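Local coordinates for protein GrgF (Penicillium sp. sh18, PDB 6LZH) that acts as a polyketide transferase of the alpha/beta hydrolase fold in the biosynthesis of the fungal furanone gregatin A, at residues A[114-119]-A[138-143]; A[234-239]-A[247-252]. One frame throughout, in Å; residues are numbered along the deposited sequence.

Overall arrangement
Contact 1 closes first along the chain: the turn and helix start at 114-119 meet the loop 138-143 that follows strand 133-137. Contact 2 then packs strand 232-237 against helix 245-254. Their centres lie about 10 Å apart, and strands 108-114, 133-137 and 232-237 are successive neighbours in the mixed central sheet. The two contacts touch directly, with Ala138 and Pro139 of contact 1 against Gln248 of contact 2, and Ala138 N probably hydrogen-bonded to Val235 O. Contact 1 carries the active-site residue Cys115, while Gln248 of contact 2 lies beside Asp240, so together they frame two corners of the probable Cys-His-Asp triad.

Contact 1: A[114-119]-A[138-143]; sequences LCFGGN and APLIDS
Leu140 is the main bump of this contact, its CB pressing against the backbone where Cys115 passes into Phe116, 3.9 Å from Phe116 N. Its CG stands anti to the backbone N (chi1 168°), beside the carbonyl carbon. CD2 lies at the edge of the Phe116 ring, near the ring plane. Next to it, Pro139 CB fills the shallow hollow left by Gly118, lying 4.0 Å from Gly118 C; the lack of a side chain at Gly118 lets the proline come in this close. The hollow lies in the first helical turn after what is evidently the nucleophile elbow of the alpha/beta hydrolase fold, the sharp strand-to-helix turn on which Cys115, an active-site residue, has the strained backbone angles phi 62° and psi -125°. Its SG, close to His269, also brushes Leu140 CB. Cys115 O is gripped from opposite faces of its plane, by Gly118 N of its own helix and by Leu140 N at 3.1 Å. Pro139 CA adds a CA-H...O contact to this oxygen, and Cys115 CA makes another with Ala138 O at 3.2 Å. Farther along the helix, Asn119 bridges to the loop: ND2 donates to Leu140 O at 3.0 Å, in the plane of both the carbonyl and its own amide. A water joins the same ND2 to Ile141 O. Since OD1 is hydrogen-bonded to Trp218 NE1, the amide is held from both its oxygen and its nitrogen.

Contact 2: A[234-239]-A[247-252]; sequences MVTPEL and DQLNCF
Thr236 and Gln248 reach toward each other tip to tip and make the hydrogen bond of this contact, in which Thr236 OG1 donates to Gln248 OE1 at 2.9 Å. The hydroxyl approaches tilted 35° from the plane of the amide carbonyl. Gln248 is extended beyond CG, which carries CD out from the helix toward the strand. Its NE2 turns to Cys243 O, with a weak further bond to Asp240 OD2, so the amide ties the strand to the loop bearing that active-site residue. The Pro237 ring crosses this side chain at about a right angle, setting its CD against the amide end. An alanine here in place of Gln248 would probably leave the Thr236 hydroxyl and Cys243 O without this partner and would remove the weak bond to Asp240. Of the sulfur contacts, the closest sets Met234 SD 3.2 Å from Gln248 O, a carbonyl already accepting the helical bond from Phe252 N. Met234 bends at chi3 (-69°), bringing CE over the helix backbone, 3.7 Å from Phe252 N. Apolar packing completes the interface. Met234 CE rests against Cys251 CB at 4.0 Å, and Met234 CB meets Phe252 CD1 at 3.9 Å. Thr236 CG2 touches Leu249 CD2. The axes of 234-237 and 247-252 approach to 9.3 Å, with 157° between their directions, the helix being the crossover of the beta-alpha-beta unit formed with strand 259-264, whose Leu261 lies against Leu249 and Phe252; on the other flank strand 232-237 pairs with strand 133-137.

Contact 1: A[114-119]-A[138-143]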
loop_
_atom_site.group_PDB
_atom_site.type_symbol
_atom_site.label_atom_id
_atom_site.label_comp_id
_atom_site.label_asym_id
_atom_site.label_seq_id
_atom_site.Cartn_x
_atom_site.Cartn_y
_atom_site.Cartn_z
ATOM N N LEU A 114 9.345 8.370 15.878
ATOM C CA LEU A 114 8.501 9.345 16.558
ATOM C C LEU A 114 7.343 9.731 15.643
ATOM O O LEU A 114 7.544 10.032 14.463
ATOM C CB LEU A 114 9.312 10.592 16.937
ATOM C CG LEU A 114 8.517 11.777 17.488
ATOM C CD1 LEU A 114 7.863 11.439 18.852
ATOM C CD2 LEU A 114 9.406 12.992 17.621
ATOM N N CYS A 115 6.129 9.719 16.184
ATOM C CA CYS A 115 4.941 10.225 15.482
ATOM C C CYS A 115 4.748 9.386 14.221
ATOM O O CYS A 115 4.627 8.152 14.326
ATOM C CB CYS A 115 5.122 11.738 15.274
ATOM S SG CYS A 115 3.763 12.561 14.352
ATOM N N PHE A 116 4.673 9.968 13.018
ATOM C CA PHE A 116 4.511 9.156 11.819
ATOM C C PHE A 116 5.670 8.178 11.656
ATOM O O PHE A 116 5.477 7.075 11.139
ATOM C CB PHE A 116 4.383 10.054 10.590
ATOM C CG PHE A 116 4.178 9.266 9.312
ATOM C CD1 PHE A 116 2.923 8.834 8.959
ATOM C CD2 PHE A 116 5.247 8.957 8.484
ATOM C CE1 PHE A 116 2.718 8.114 7.799
ATOM C CE2 PHE A 116 5.052 8.236 7.326
ATOM C CZ PHE A 116 3.793 7.814 6.985
ATOM N N GLY A 117 6.874 8.562 12.091
ATOM C CA GLY A 117 8.004 7.650 12.062
ATOM C C GLY A 117 7.785 6.400 12.898
ATOM O O GLY A 117 8.355 5.348 12.585
ATOM N N GLY A 118 6.932 6.490 13.925
ATOM C CA GLY A 118 6.628 5.335 14.745
ATOM C C GLY A 118 5.668 4.388 14.071
ATOM O O GLY A 118 5.745 3.178 14.280
ATOM N N ASN A 119 4.762 4.927 13.256
ATOM C CA ASN A 119 3.916 4.095 12.411
ATOM C C ASN A 119 4.776 3.290 11.441
ATOM O O ASN A 119 4.672 2.063 11.367
ATOM C CB ASN A 119 2.921 4.992 11.670
ATOM C CG ASN A 119 1.975 4.220 10.748
ATOM O OD1 ASN A 119 2.404 3.521 9.842
ATOM N ND2 ASN A 119 0.675 4.391 10.964
ATOM N N ALA A 138 4.916 7.981 20.601
ATOM C CA ALA A 138 3.710 8.690 20.216
ATOM C C ALA A 138 3.329 8.428 18.756
ATOM O O ALA A 138 3.167 9.386 17.985
ATOM C CB ALA A 138 3.876 10.185 20.484
ATOM N N PRO A 139 3.171 7.163 18.336
ATOM C CA PRO A 139 2.959 6.889 16.906
ATOM C C PRO A 139 1.643 7.442 16.389
ATOM O O PRO A 139 0.617 7.411 17.074
ATOM C CB PRO A 139 2.975 5.361 16.828
ATOM C CG PRO A 139 2.580 4.895 18.213
ATOM C CD PRO A 139 3.271 5.917 19.122
ATOM N N LEU A 140 1.684 7.948 15.156
ATOM C CA LEU A 140 0.476 8.404 14.471
ATOM C C LEU A 140 -0.207 7.178 13.876
ATOM O O LEU A 140 0.389 6.476 13.057
ATOM C CB LEU A 140 0.840 9.424 13.389
ATOM C CG LEU A 140 -0.142 9.913 12.317
ATOM C CD1 LEU A 140 -1.533 10.137 12.876
ATOM C CD2 LEU A 140 0.401 11.215 11.739
ATOM N N ILE A 141 -1.425 6.887 14.325
ATOM C CA ILE A 141 -2.096 5.639 13.966
ATOM C C ILE A 141 -3.079 5.836 12.815
ATOM O O ILE A 141 -3.176 4.988 11.923
ATOM C CB ILE A 141 -2.807 5.029 15.197
ATOM C CG1 ILE A 141 -1.806 4.669 16.299
ATOM C CG2 ILE A 141 -3.615 3.801 14.806
ATOM C CD1 ILE A 141 -0.602 3.871 15.821
ATOM N N ASP A 142 -3.836 6.934 12.814
ATOM C CA ASP A 142 -4.887 7.104 11.818
ATOM C C ASP A 142 -4.867 8.520 11.270
ATOM O O ASP A 142 -4.932 9.483 12.039
ATOM C CB ASP A 142 -6.263 6.786 12.420
ATOM C CG ASP A 142 -7.379 6.847 11.393
ATOM O OD1 ASP A 142 -7.180 6.349 10.257
ATOM O OD2 ASP A 142 -8.455 7.385 11.729
ATOM N N SER A 143 -4.787 8.632 9.944
ATOM C CA SER A 143 -4.854 9.901 9.231
ATOM C C SER A 143 -6.203 10.138 8.571
ATOM O O SER A 143 -6.360 11.148 7.874
ATOM C CB SER A 143 -3.756 9.968 8.160
ATOM O OG SER A 143 -2.588 10.588 8.659
HETATM O O HOH W 1 -2.126 3.536 9.833
#

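Contact 2: A[234-239]-A[247-252]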
loop_
_atom_site.group_PDB
_atom_site.type_symbol
_atom_site.label_atom_id
_atom_site.label_comp_id
_atom_site.label_asym_id
_atom_site.label_seq_id
_atom_site.Cartn_x
_atom_site.Cartn_y
_atom_site.Cartn_z
ATOM N N MET A 234 6.010 0.505 22.919
ATOM C CA MET A 234 5.321 1.743 22.609
ATOM C C MET A 234 5.485 2.723 23.756
ATOM O O MET A 234 5.378 2.342 24.933
ATOM C CB MET A 234 3.831 1.525 22.350
ATOM C CG MET A 234 3.197 2.773 21.733
ATOM S SD MET A 234 1.477 2.479 21.318
ATOM C CE MET A 234 1.612 1.327 19.947
ATOM N N VAL A 235 5.712 3.984 23.403
ATOM C CA VAL A 235 5.874 5.071 24.370
ATOM C C VAL A 235 4.807 6.108 24.076
ATOM O O VAL A 235 4.889 6.838 23.075
ATOM C CB VAL A 235 7.276 5.682 24.319
ATOM C CG1 VAL A 235 7.383 6.838 25.316
ATOM C CG2 VAL A 235 8.307 4.598 24.602
ATOM N N THR A 236 3.798 6.167 24.943
ATOM C CA THR A 236 2.556 6.870 24.652
ATOM C C THR A 236 2.367 7.989 25.667
ATOM O O THR A 236 2.243 7.709 26.872
ATOM C CB THR A 236 1.370 5.894 24.689
ATOM O OG1 THR A 236 1.460 4.981 23.585
ATOM C CG2 THR A 236 0.048 6.632 24.611
ATOM N N PRO A 237 2.347 9.251 25.247
ATOM C CA PRO A 237 1.997 10.320 26.184
ATOM C C PRO A 237 0.571 10.111 26.669
ATOM O O PRO A 237 -0.299 9.690 25.905
ATOM C CB PRO A 237 2.142 11.597 25.346
ATOM C CG PRO A 237 3.046 11.201 24.162
ATOM C CD PRO A 237 2.630 9.769 23.892
ATOM N N GLU A 238 0.352 10.350 27.970
ATOM C CA GLU A 238 -0.968 10.102 28.554
ATOM C C GLU A 238 -2.023 11.033 27.972
ATOM O O GLU A 238 -3.187 10.637 27.812
ATOM C CB GLU A 238 -0.924 10.250 30.079
ATOM C CG GLU A 238 -2.306 10.242 30.770
ATOM C CD GLU A 238 -2.239 10.609 32.262
ATOM O OE1 GLU A 238 -1.160 10.993 32.757
ATOM O OE2 GLU A 238 -3.281 10.535 32.943
ATOM N N LEU A 239 -1.636 12.252 27.635
ATOM C CA LEU A 239 -2.554 13.319 27.265
ATOM C C LEU A 239 -2.320 13.768 25.828
ATOM O O LEU A 239 -2.386 14.961 25.509
ATOM C CB LEU A 239 -2.415 14.496 28.229
ATOM C CG LEU A 239 -2.564 14.119 29.708
ATOM C CD1 LEU A 239 -2.309 15.350 30.602
ATOM C CD2 LEU A 239 -3.943 13.478 29.974
ATOM N N ASP A 247 -6.004 6.073 20.238
ATOM C CA ASP A 247 -5.535 5.418 19.016
ATOM C C ASP A 247 -4.257 4.626 19.274
ATOM O O ASP A 247 -4.118 3.483 18.821
ATOM C CB ASP A 247 -5.280 6.455 17.923
ATOM C CG ASP A 247 -6.553 7.012 17.326
ATOM O OD1 ASP A 247 -7.635 6.454 17.591
ATOM O OD2 ASP A 247 -6.445 8.001 16.578
ATOM N N GLN A 248 -3.289 5.239 19.963
ATOM C CA GLN A 248 -2.023 4.547 20.234
ATOM C C GLN A 248 -2.249 3.281 21.057
ATOM O O GLN A 248 -1.649 2.231 20.787
ATOM C CB GLN A 248 -1.044 5.478 20.969
ATOM C CG GLN A 248 -0.673 6.781 20.230
ATOM C CD GLN A 248 0.260 7.680 21.050
ATOM O OE1 GLN A 248 1.220 7.202 21.675
ATOM N NE2 GLN A 248 -0.018 8.995 21.050
ATOM N N LEU A 249 -3.118 3.354 22.070
ATOM C CA LEU A 249 -3.370 2.178 22.901
ATOM C C LEU A 249 -4.143 1.126 22.128
ATOM O O LEU A 249 -3.931 -0.076 22.326
ATOM C CB LEU A 249 -4.128 2.576 24.166
ATOM C CG LEU A 249 -3.294 3.500 25.072
ATOM C CD1 LEU A 249 -3.994 3.767 26.398
ATOM C CD2 LEU A 249 -1.895 2.914 25.288
ATOM N N ASN A 250 -5.014 1.563 21.218
ATOM C CA ASN A 250 -5.683 0.628 20.322
ATOM C C ASN A 250 -4.663 -0.142 19.494
ATOM O O ASN A 250 -4.741 -1.370 19.371
ATOM C CB ASN A 250 -6.666 1.394 19.429
ATOM C CG ASN A 250 -7.974 1.726 20.160
ATOM O OD1 ASN A 250 -8.265 1.141 21.212
ATOM N ND2 ASN A 250 -8.769 2.646 19.608
ATOM N N CYS A 251 -3.669 0.559 18.957
ATOM C CA CYS A 251 -2.609 -0.125 18.226
ATOM C C CYS A 251 -1.865 -1.109 19.133
ATOM O O CYS A 251 -1.638 -2.271 18.759
ATOM C CB CYS A 251 -1.663 0.908 17.615
ATOM S SG CYS A 251 -0.379 0.196 16.545
ATOM N N PHE A 252 -1.483 -0.662 20.336
ATOM C CA PHE A 252 -0.820 -1.567 21.278
ATOM C C PHE A 252 -1.679 -2.797 21.556
ATOM O O PHE A 252 -1.164 -3.917 21.639
ATOM C CB PHE A 252 -0.490 -0.852 22.588
ATOM C CG PHE A 252 0.416 -1.653 23.507
ATOM C CD1 PHE A 252 1.789 -1.666 23.294
ATOM C CD2 PHE A 252 -0.098 -2.397 24.564
ATOM C CE1 PHE A 252 2.636 -2.407 24.095
ATOM C CE2 PHE A 252 0.762 -3.150 25.408
ATOM C CZ PHE A 252 2.129 -3.153 25.154
#